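Local coordinates for protein dTDP-glucose 4,6-dehydratase (Klebsiella pneumoniae, PDB 5U4Q) that binds NAD and probably catalyses the dehydration of dTDP-glucose to a 4-keto-6-deoxy sugar nucleotide, as an NAD-dependent member of the epimerase/dehydratase family, at residues 226-229 with 230-234; 243-246 with 247-250; 304-307 with 308-312; 317-320 with 321-324. All coordinates share one frame; numbering follows the deposited sequence. Where two conformers were deposited one is given.

Contact 1: 226-229 with 230-234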
loop_
_atom_site.group_PDB
_atom_site.type_symbol
_atom_site.label_atom_id
_atom_site.label_comp_id
_atom_site.label_asym_id
_atom_site.label_seq_id
_atom_site.Cartn_x
_atom_site.Cartn_y
_atom_site.Cartn_z
ATOM N N ILE A 226 -1.839 26.192 -2.763
ATOM C CA ILE A 226 -1.157 24.896 -2.678
ATOM C C ILE A 226 0.338 25.065 -2.987
ATOM O O ILE A 226 1.196 24.538 -2.269
ATOM C CB ILE A 226 -1.768 23.873 -3.670
ATOM C CG1 ILE A 226 -3.214 23.496 -3.247
ATOM C CG2 ILE A 226 -0.886 22.629 -3.832
ATOM C CD1 ILE A 226 -3.348 22.780 -1.908
ATOM N N VAL A 227 0.647 25.795 -4.034
ATOM C CA VAL A 227 2.045 25.988 -4.445
ATOM C C VAL A 227 2.855 26.645 -3.331
ATOM O O VAL A 227 3.956 26.189 -3.015
ATOM C CB VAL A 227 2.132 26.829 -5.724
ATOM C CG1 VAL A 227 3.567 27.293 -5.993
ATOM C CG2 VAL A 227 1.582 26.065 -6.910
ATOM N N GLU A 228 2.315 27.688 -2.720
ATOM C CA GLU A 228 3.034 28.374 -1.646
ATOM C C GLU A 228 3.335 27.398 -0.510
ATOM O O GLU A 228 4.464 27.371 -0.009
ATOM C CB GLU A 228 2.219 29.573 -1.140
ATOM C CG GLU A 228 2.927 30.399 -0.082
ATOM C CD GLU A 228 4.218 31.023 -0.571
ATOM O OE1 GLU A 228 4.315 31.361 -1.763
ATOM O OE2 GLU A 228 5.136 31.209 0.265
ATOM N N ALA A 229 2.342 26.597 -0.123
ATOM C CA ALA A 229 2.540 25.630 0.970
ATOM C C ALA A 229 3.580 24.569 0.631
ATOM O O ALA A 229 4.453 24.229 1.448
ATOM C CB ALA A 229 1.236 24.956 1.300
ATOM N N VAL A 230 3.476 24.008 -0.558
ATOM C CA VAL A 230 4.397 22.956 -0.951
ATOM C C VAL A 230 5.818 23.470 -1.023
ATOM O O VAL A 230 6.744 22.789 -0.593
ATOM C CB VAL A 230 3.962 22.325 -2.290
ATOM C CG1 VAL A 230 4.995 21.348 -2.829
ATOM C CG2 VAL A 230 2.613 21.649 -2.130
ATOM N N VAL A 231 6.017 24.656 -1.591
ATOM C CA VAL A 231 7.378 25.175 -1.722
ATOM C C VAL A 231 7.962 25.458 -0.320
ATOM O O VAL A 231 9.159 25.185 -0.086
ATOM C CB VAL A 231 7.456 26.347 -2.727
ATOM C CG1 VAL A 231 8.837 26.988 -2.705
ATOM C CG2 VAL A 231 7.112 25.848 -4.133
ATOM N N ARG A 232 7.141 25.924 0.624
ATOM C CA ARG A 232 7.595 26.112 2.036
ATOM C C ARG A 232 7.931 24.742 2.676
ATOM O O ARG A 232 8.969 24.606 3.329
ATOM C CB ARG A 232 6.574 26.851 2.896
ATOM C CG ARG A 232 6.389 28.301 2.489
ATOM C CD ARG A 232 5.465 29.055 3.397
ATOM N NE ARG A 232 5.273 30.423 2.886
ATOM C CZ ARG A 232 5.051 31.494 3.642
ATOM N NH1 ARG A 232 5.014 31.410 4.971
ATOM N NH2 ARG A 232 4.888 32.680 3.056
ATOM N N VAL A 233 7.073 23.746 2.471
ATOM C CA VAL A 233 7.305 22.416 3.037
ATOM C C VAL A 233 8.591 21.790 2.526
ATOM O O VAL A 233 9.284 21.115 3.291
ATOM C CB VAL A 233 6.122 21.451 2.782
ATOM C CG1 VAL A 233 6.482 19.990 3.087
ATOM C CG2 VAL A 233 4.926 21.874 3.601
ATOM N N LEU A 234 8.905 21.988 1.248
ATOM C CA LEU A 234 10.121 21.425 0.657
ATOM C C LEU A 234 11.354 21.866 1.454
ATOM O O LEU A 234 12.336 21.105 1.521
ATOM C CB LEU A 234 10.247 21.807 -0.847
ATOM C CG LEU A 234 9.555 20.853 -1.846
ATOM C CD1 LEU A 234 9.253 21.533 -3.180
ATOM C CD2 LEU A 234 10.403 19.604 -2.083
#
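Glu-228 and Arg-232, one helical turn apart, are joined by a salt bridge in which a single carboxylate oxygen does the work. Glu-228 OE2 lies 2.7 Å from Arg-232 NE, and the N-H points almost straight at it (164°). The oxygen sits at the edge of the guanidinium, in its plane, and uses its anti lone pair; a second, weak bond runs from Arg-232 NH2 to the same OE2. Since the carboxylate and guanidinium planes stand 78° apart, this is not the flat two-oxygen pairing. The bend of Glu-228 at chi2 (62°) turns its carboxylate along the helix, whereas Arg-232 runs extended from CG to NE before its head comes level with OE2. The remaining polar ends are also held: Glu-228 OE1 by a salt bridge to Arg-22, and Arg-232 NH1 by the carbonyl of Val-312.

Behind this polar pair runs regular alpha-helical bonding, as in Val-230 N to Ile-226 O at 2.9 Å. On other sides of the helix, Ile-226 CG2 meets Val-230 CG2 at 4.0 Å, and Val-227 CG1 approaches Val-231 CG2 at 4.3 Å. Helix 223-234 packs within the Rossmann-type fold: Ile-226 and Val-230 reach strands 176-185 and 258-263, Val-227 and Val-231 touch helix 14-25, and Val-233 lies against helix 306-312.

Contact 2: 243-246 with 247-250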
loop_
_atom_site.group_PDB
_atom_site.type_symbol
_atom_site.label_atom_id
_atom_site.label_comp_id
_atom_site.label_asym_id
_atom_site.label_seq_id
_atom_site.Cartn_x
_atom_site.Cartn_y
_atom_site.Cartn_z
ATOM N N ASP A 243 12.465 10.635 21.176
ATOM C CA ASP A 243 11.402 10.643 22.171
ATOM C C ASP A 243 10.069 10.139 21.716
ATOM O O ASP A 243 9.159 9.925 22.527
ATOM C CB ASP A 243 11.268 12.041 22.703
ATOM C CG ASP A 243 12.445 12.398 23.495
ATOM O OD1 ASP A 243 12.520 11.877 24.615
ATOM O OD2 ASP A 243 13.315 13.105 22.979
ATOM N N TRP A 244 9.921 9.923 20.422
ATOM C CA TRP A 244 8.654 9.482 19.914
ATOM C C TRP A 244 8.387 8.005 20.184
ATOM O O TRP A 244 9.307 7.184 20.133
ATOM C CB TRP A 244 8.641 9.725 18.393
ATOM C CG TRP A 244 7.328 9.474 17.717
ATOM C CD1 TRP A 244 6.342 10.385 17.475
ATOM C CD2 TRP A 244 6.866 8.235 17.189
ATOM N NE1 TRP A 244 5.285 9.786 16.831
ATOM C CE2 TRP A 244 5.572 8.460 16.649
ATOM C CE3 TRP A 244 7.408 6.945 17.131
ATOM C CZ2 TRP A 244 4.821 7.447 16.046
ATOM C CZ3 TRP A 244 6.654 5.939 16.518
ATOM C CH2 TRP A 244 5.395 6.194 15.982
ATOM N N THR A 245 7.137 7.703 20.470
ATOM C CA THR A 245 6.676 6.328 20.560
ATOM C C THR A 245 5.348 6.197 19.823
ATOM O O THR A 245 4.608 7.159 19.664
ATOM C CB THR A 245 6.452 5.844 22.018
ATOM O OG1 THR A 245 5.278 6.440 22.552
ATOM C CG2 THR A 245 7.649 6.147 22.902
ATOM N N VAL A 246 5.048 4.980 19.361
ATOM C CA VAL A 246 3.754 4.723 18.743
ATOM C C VAL A 246 2.629 5.050 19.706
ATOM O O VAL A 246 1.646 5.655 19.332
ATOM C CB VAL A 246 3.634 3.248 18.286
ATOM C CG1 VAL A 246 2.215 2.914 17.859
ATOM C CG2 VAL A 246 4.633 2.970 17.169
ATOM N N GLU A 247 2.817 4.677 20.972
ATOM C CA GLU A 247 1.786 4.811 21.972
ATOM C C GLU A 247 1.415 6.279 22.281
ATOM O O GLU A 247 0.259 6.569 22.556
ATOM C CB GLU A 247 2.174 3.975 23.204
ATOM C CG GLU A 247 2.220 2.450 22.908
ATOM C CD GLU A 247 3.356 1.967 21.976
ATOM O OE1 GLU A 247 4.481 2.556 22.012
ATOM O OE2 GLU A 247 3.135 0.934 21.229
ATOM N N SER A 248 2.380 7.192 22.142
ATOM C CA SER A 248 2.136 8.640 22.319
ATOM C C SER A 248 2.132 9.433 20.984
ATOM O O SER A 248 2.009 10.665 20.985
ATOM C CB SER A 248 3.182 9.227 23.260
ATOM O OG SER A 248 4.493 9.020 22.767
ATOM N N GLY A 249 2.206 8.729 19.857
ATOM C CA GLY A 249 2.274 9.387 18.538
ATOM C C GLY A 249 1.075 9.222 17.645
ATOM O O GLY A 249 -0.046 9.085 18.112
ATOM N N SER A 250 1.312 9.244 16.326
ATOM C CA SER A 250 0.229 9.120 15.370
ATOM C C SER A 250 0.709 8.417 14.115
ATOM O O SER A 250 1.909 8.230 13.944
ATOM C CB SER A 250 -0.301 10.495 14.980
ATOM O OG SER A 250 0.553 11.109 14.031
HETATM O O HOH W 1 5.260 10.219 20.715
HETATM O O HOH W 2 6.738 2.617 20.113
#
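Val-246 to Gly-249 form a type I beta turn, with Glu-247 and Ser-248 at its corners, closed by Gly-249 N to Val-246 O at 3.2 Å. The N-H is fairly straight (156°), but it approaches from above the carbonyl plane and not on a lone pair. Ser-248 N adds a weak bond to Thr-245 O. Thr-245 OG1, just before the turn, and Ser-248 OG within it meet at 2.7 Å; each oxygen stands between its own backbone N and carbonyl carbon (chi1 73° and 58°). One water takes the N-H of Thr-245 and bonds Ser-248 OG; a second accepts from Val-246 N and donates to Glu-247 OE1, 3.0 Å from each. Trp-244 NE1 lies 3.5 Å from Gly-249 CA, so the indole packs directly on the glycine backbone, and NE1 is itself hydrogen-bonded to Thr-253 OG1. The ring also meets His-149 of the second subunit. Glu-247 OE2 accepts from the backbone N of Arg-137 and Lys-138 of that subunit. The chemistry thus implies two tasks for this surface loop: waters take the N-H groups of Thr-245 and Val-246 and the two hydroxyls pair with each other, while carboxylate and indole face the second subunit.

Contact 3: 304-307 with 308-312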
loop_
_atom_site.group_PDB
_atom_site.type_symbol
_atom_site.label_atom_id
_atom_site.label_comp_id
_atom_site.label_asym_id
_atom_site.label_seq_id
_atom_site.Cartn_x
_atom_site.Cartn_y
_atom_site.Cartn_z
ATOM N N ASP A 304 -8.680 18.844 9.317
ATOM C CA ASP A 304 -7.818 19.620 10.210
ATOM C C ASP A 304 -6.459 19.905 9.544
ATOM O O ASP A 304 -5.703 18.973 9.217
ATOM C CB ASP A 304 -7.609 18.850 11.524
ATOM C CG ASP A 304 -6.709 19.583 12.550
ATOM O OD1 ASP A 304 -6.261 20.718 12.313
ATOM O OD2 ASP A 304 -6.464 19.006 13.635
ATOM N N THR A 305 -6.154 21.188 9.370
ATOM C CA THR A 305 -4.861 21.594 8.816
ATOM C C THR A 305 -4.015 22.420 9.797
ATOM O O THR A 305 -3.072 23.124 9.372
ATOM C CB THR A 305 -5.037 22.356 7.501
ATOM O OG1 THR A 305 -5.857 23.502 7.721
ATOM C CG2 THR A 305 -5.703 21.480 6.471
ATOM N N GLN A 306 -4.294 22.313 11.101
ATOM C CA GLN A 306 -3.465 22.997 12.119
ATOM C C GLN A 306 -1.972 22.607 12.070
ATOM O O GLN A 306 -1.097 23.467 12.265
ATOM C CB GLN A 306 -4.045 22.787 13.551
ATOM C CG GLN A 306 -3.106 23.032 14.749
ATOM C CD GLN A 306 -2.260 21.814 15.166
ATOM O OE1 GLN A 306 -2.775 20.715 15.355
ATOM N NE2 GLN A 306 -0.966 22.029 15.369
ATOM N N PRO A 307 -1.668 21.313 11.835
ATOM C CA PRO A 307 -0.261 21.009 11.849
ATOM C C PRO A 307 0.511 21.763 10.745
ATOM O O PRO A 307 1.629 22.242 11.015
ATOM C CB PRO A 307 -0.233 19.487 11.702
ATOM C CG PRO A 307 -1.500 19.039 12.340
ATOM C CD PRO A 307 -2.498 20.098 11.971
ATOM N N LEU A 308 -0.067 21.909 9.548
ATOM C CA LEU A 308 0.671 22.593 8.466
ATOM C C LEU A 308 0.724 24.104 8.738
ATOM O O LEU A 308 1.717 24.766 8.391
ATOM C CB LEU A 308 0.116 22.239 7.081
ATOM C CG LEU A 308 0.988 22.529 5.844
ATOM C CD1 LEU A 308 2.347 21.852 5.942
ATOM C CD2 LEU A 308 0.288 22.076 4.574
ATOM N N TYR A 309 -0.305 24.638 9.413
ATOM C CA TYR A 309 -0.285 26.049 9.842
ATOM C C TYR A 309 0.811 26.285 10.863
ATOM O O TYR A 309 1.536 27.257 10.763
ATOM C CB TYR A 309 -1.645 26.515 10.428
ATOM C CG TYR A 309 -1.586 27.941 10.960
ATOM C CD1 TYR A 309 -1.658 29.026 10.099
ATOM C CD2 TYR A 309 -1.406 28.199 12.324
ATOM C CE1 TYR A 309 -1.569 30.330 10.574
ATOM C CE2 TYR A 309 -1.311 29.510 12.802
ATOM C CZ TYR A 309 -1.402 30.566 11.918
ATOM O OH TYR A 309 -1.309 31.869 12.362
ATOM N N ASP A 310 0.931 25.426 11.866
ATOM C CA ASP A 310 2.001 25.591 12.838
ATOM C C ASP A 310 3.373 25.390 12.173
ATOM O O ASP A 310 4.353 25.997 12.593
ATOM C CB ASP A 310 1.829 24.634 14.028
ATOM C CG ASP A 310 0.542 24.903 14.818
ATOM O OD1 ASP A 310 -0.067 25.983 14.651
ATOM O OD2 ASP A 310 0.137 24.027 15.610
ATOM N N LEU A 311 3.430 24.610 11.090
ATOM C CA LEU A 311 4.724 24.322 10.471
ATOM C C LEU A 311 5.275 25.414 9.547
ATOM O O LEU A 311 6.433 25.830 9.725
ATOM C CB LEU A 311 4.681 23.010 9.680
ATOM C CG LEU A 311 6.043 22.418 9.286
ATOM C CD1 LEU A 311 6.739 21.780 10.486
ATOM C CD2 LEU A 311 5.863 21.392 8.187
ATOM N N VAL A 312 4.507 25.811 8.519
ATOM C CA VAL A 312 4.996 26.767 7.482
ATOM C C VAL A 312 4.523 28.224 7.631
ATOM O O VAL A 312 4.946 29.089 6.867
ATOM C CB VAL A 312 4.704 26.286 6.027
ATOM C CG1 VAL A 312 5.392 24.951 5.738
ATOM C CG2 VAL A 312 3.208 26.213 5.742
#
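Thr-305 O receives Tyr-309 N at 3.2 Å, the first full turn of helix 306-312, with the donor in the carbonyl plane; Leu-308 N adds a weak bond to the same oxygen. The next backbone bond, Asp-310 N to Gln-306 O, is short at 2.8 Å and nearly straight. Leu-311 N to Pro-307 O at 3.0 Å is more bent, at 131°. Pro-307 stands in the first turn, where its lack of an N-H costs the helix no bond.

A side-chain to backbone bond prepares the start. Asp-304 OD1 accepts from Gln-306 N at 2.8 Å, an Asx turn whose N-H is well aimed (166°) although it meets the oxygen on its anti side, out of the carboxylate plane. Thr-305 holds the N-cap position, but its hydroxyl makes no capping bond; the side-chain bond at this end is that of Asp-304.

Between side chains, CG of Gln-306, anti to the backbone N (chi1 161°), lies 3.5 Å from Asp-310 OD2; the bend at chi2 then carries the amide toward the carboxylate. The separation modelled for the amide nitrogen is too short to interpret, and the pairing of the two heads is doubtful.

Apolar contacts leave from another side of the helix: Leu-308 reaches Ile-263 and Val-233, and Pro-307 and Leu-311 lie on Tyr-261. The chemistry therefore implies an amphipathic short helix, its start fixed by an aspartate one residue ahead of the N-cap and its leucines turned to the fold.

Contact 4: 317-320 with 321-324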
loop_
_atom_site.group_PDB
_atom_site.type_symbol
_atom_site.label_atom_id
_atom_site.label_comp_id
_atom_site.label_asym_id
_atom_site.label_seq_id
_atom_site.Cartn_x
_atom_site.Cartn_y
_atom_site.Cartn_z
ATOM N N GLN A 317 -5.098 32.031 1.024
ATOM C CA GLN A 317 -5.568 33.407 0.975
ATOM C C GLN A 317 -6.592 33.678 -0.129
ATOM O O GLN A 317 -7.198 34.750 -0.125
ATOM C CB GLN A 317 -4.368 34.342 0.718
ATOM C CG GLN A 317 -3.229 34.247 1.728
ATOM C CD GLN A 317 -1.996 35.054 1.326
ATOM O OE1 GLN A 317 -1.933 35.640 0.236
ATOM N NE2 GLN A 317 -0.998 35.079 2.210
ATOM N N THR A 318 -6.785 32.750 -1.069
ATOM C CA THR A 318 -7.620 33.036 -2.231
ATOM C C THR A 318 -9.075 32.728 -1.988
ATOM O O THR A 318 -9.415 31.610 -1.605
ATOM C CB THR A 318 -7.156 32.233 -3.459
ATOM O OG1 THR A 318 -5.765 32.456 -3.660
ATOM C CG2 THR A 318 -7.929 32.672 -4.748
ATOM N N SER A 319 -9.937 33.729 -2.185
ATOM C CA SER A 319 -11.373 33.512 -2.060
ATOM C C SER A 319 -11.906 32.724 -3.243
ATOM O O SER A 319 -11.304 32.683 -4.310
ATOM C CB SER A 319 -12.135 34.851 -2.033
ATOM O OG SER A 319 -11.916 35.583 -3.224
ATOM N N VAL A 320 -13.069 32.136 -3.051
ATOM C CA VAL A 320 -13.777 31.470 -4.147
ATOM C C VAL A 320 -14.054 32.478 -5.282
ATOM O O VAL A 320 -13.910 32.141 -6.468
ATOM C CB VAL A 320 -15.134 30.938 -3.634
ATOM C CG1 VAL A 320 -16.035 30.483 -4.792
ATOM C CG2 VAL A 320 -14.898 29.810 -2.653
ATOM N N LYS A 321 -14.473 33.688 -4.911
ATOM C CA LYS A 321 -14.795 34.738 -5.875
ATOM C C LYS A 321 -13.617 34.946 -6.826
ATOM O O LYS A 321 -13.762 34.875 -8.046
ATOM C CB LYS A 321 -15.143 36.044 -5.151
ATOM C CG LYS A 321 -15.467 37.223 -6.049
ATOM C CD LYS A 321 -15.902 38.434 -5.231
ATOM C CE LYS A 321 -16.302 39.578 -6.157
ATOM N NZ LYS A 321 -16.903 40.733 -5.430
ATOM N N ASP A 322 -12.439 35.119 -6.262
ATOM C CA ASP A 322 -11.255 35.341 -7.068
ATOM C C ASP A 322 -10.760 34.084 -7.765
ATOM O O ASP A 322 -10.334 34.147 -8.928
ATOM C CB ASP A 322 -10.131 35.907 -6.207
ATOM C CG ASP A 322 -10.333 37.358 -5.858
ATOM O OD1 ASP A 322 -11.060 38.079 -6.586
ATOM O OD2 ASP A 322 -9.712 37.792 -4.873
ATOM N N GLY A 323 -10.778 32.951 -7.060
ATOM C CA GLY A 323 -10.321 31.699 -7.650
ATOM C C GLY A 323 -11.107 31.318 -8.898
ATOM O O GLY A 323 -10.559 30.897 -9.909
ATOM N N VAL A 324 -12.427 31.487 -8.819
ATOM C CA VAL A 324 -13.294 31.180 -9.948
ATOM C C VAL A 324 -13.010 32.124 -11.117
ATOM O O VAL A 324 -12.904 31.673 -12.258
ATOM C CB VAL A 324 -14.782 31.231 -9.541
ATOM C CG1 VAL A 324 -15.677 31.217 -10.779
ATOM C CG2 VAL A 324 -15.094 30.102 -8.600
HETATM O O HOH W 3 -8.778 36.325 -2.849
#
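Ser-319 accepts twice at the start of helix 320-334, once through its side chain and once through its backbone. Its OG takes the N-H of Asp-322 at 3.1 Å with a nearly straight bond (164°), and its carbonyl oxygen takes Gly-323 N at 2.8 Å. The hydroxyl stands between the backbone N and the carbonyl carbon (chi1 60°), which places it within reach of the N-H of Asp-322. Val-324 N to Val-320 O at 2.9 Å carries the helical pattern on.

A water joins the same two residues by a second route: it accepts from Ser-319 N at 2.9 Å and donates to Asp-322 OD2 at 2.7 Å. Serine at the N-cap and an acidic residue three places on is the sequence pattern of a capping box, yet here the carboxylate meets the serine N-H through water, so just the serine half of the box is direct. The negative charge of Asp-322 beside the first turn would be expected to suit the positive end of the helix dipole.

Beyond the cap, Thr-318 CG2 comes to 3.7 Å from Gly-323 N, resting on the backbone of the glycine. The side chains of Val-320 and Val-324 run alongside each other in one direction, with CG1 of Val-320 3.9 Å from CG2 of Val-324. This pair faces helix 271-282, with Val-320 on Tyr-274 and Val-324 on Ala-277 and Leu-278, while the backbone N-H groups of Gln-317 and Thr-318 are held by the carboxylate of Asp-225.

Contacts 1 and 3 are direct neighbours, with centres about 12 Å apart: Arg-232 NH1 probably donates to Val-312 O at 3.0 Å, and Val-233 CG2 packs on Leu-308 CD1 at 3.5 Å. Contact 4 does not touch contact 1; their nearest atoms are about 6 Å apart, although Asp-225, just ahead of 226-229, bonds the backbone at 317-318. Contact 2 is the outlier at the dimer surface, its nearest atoms about 8 Å from contact 3 and about 25 Å from contact 4. Relative to the bound NAD, the side chain of Ile-226 in contact 1 is about 8 Å away and that of Thr-305 in contact 3 about 13 Å.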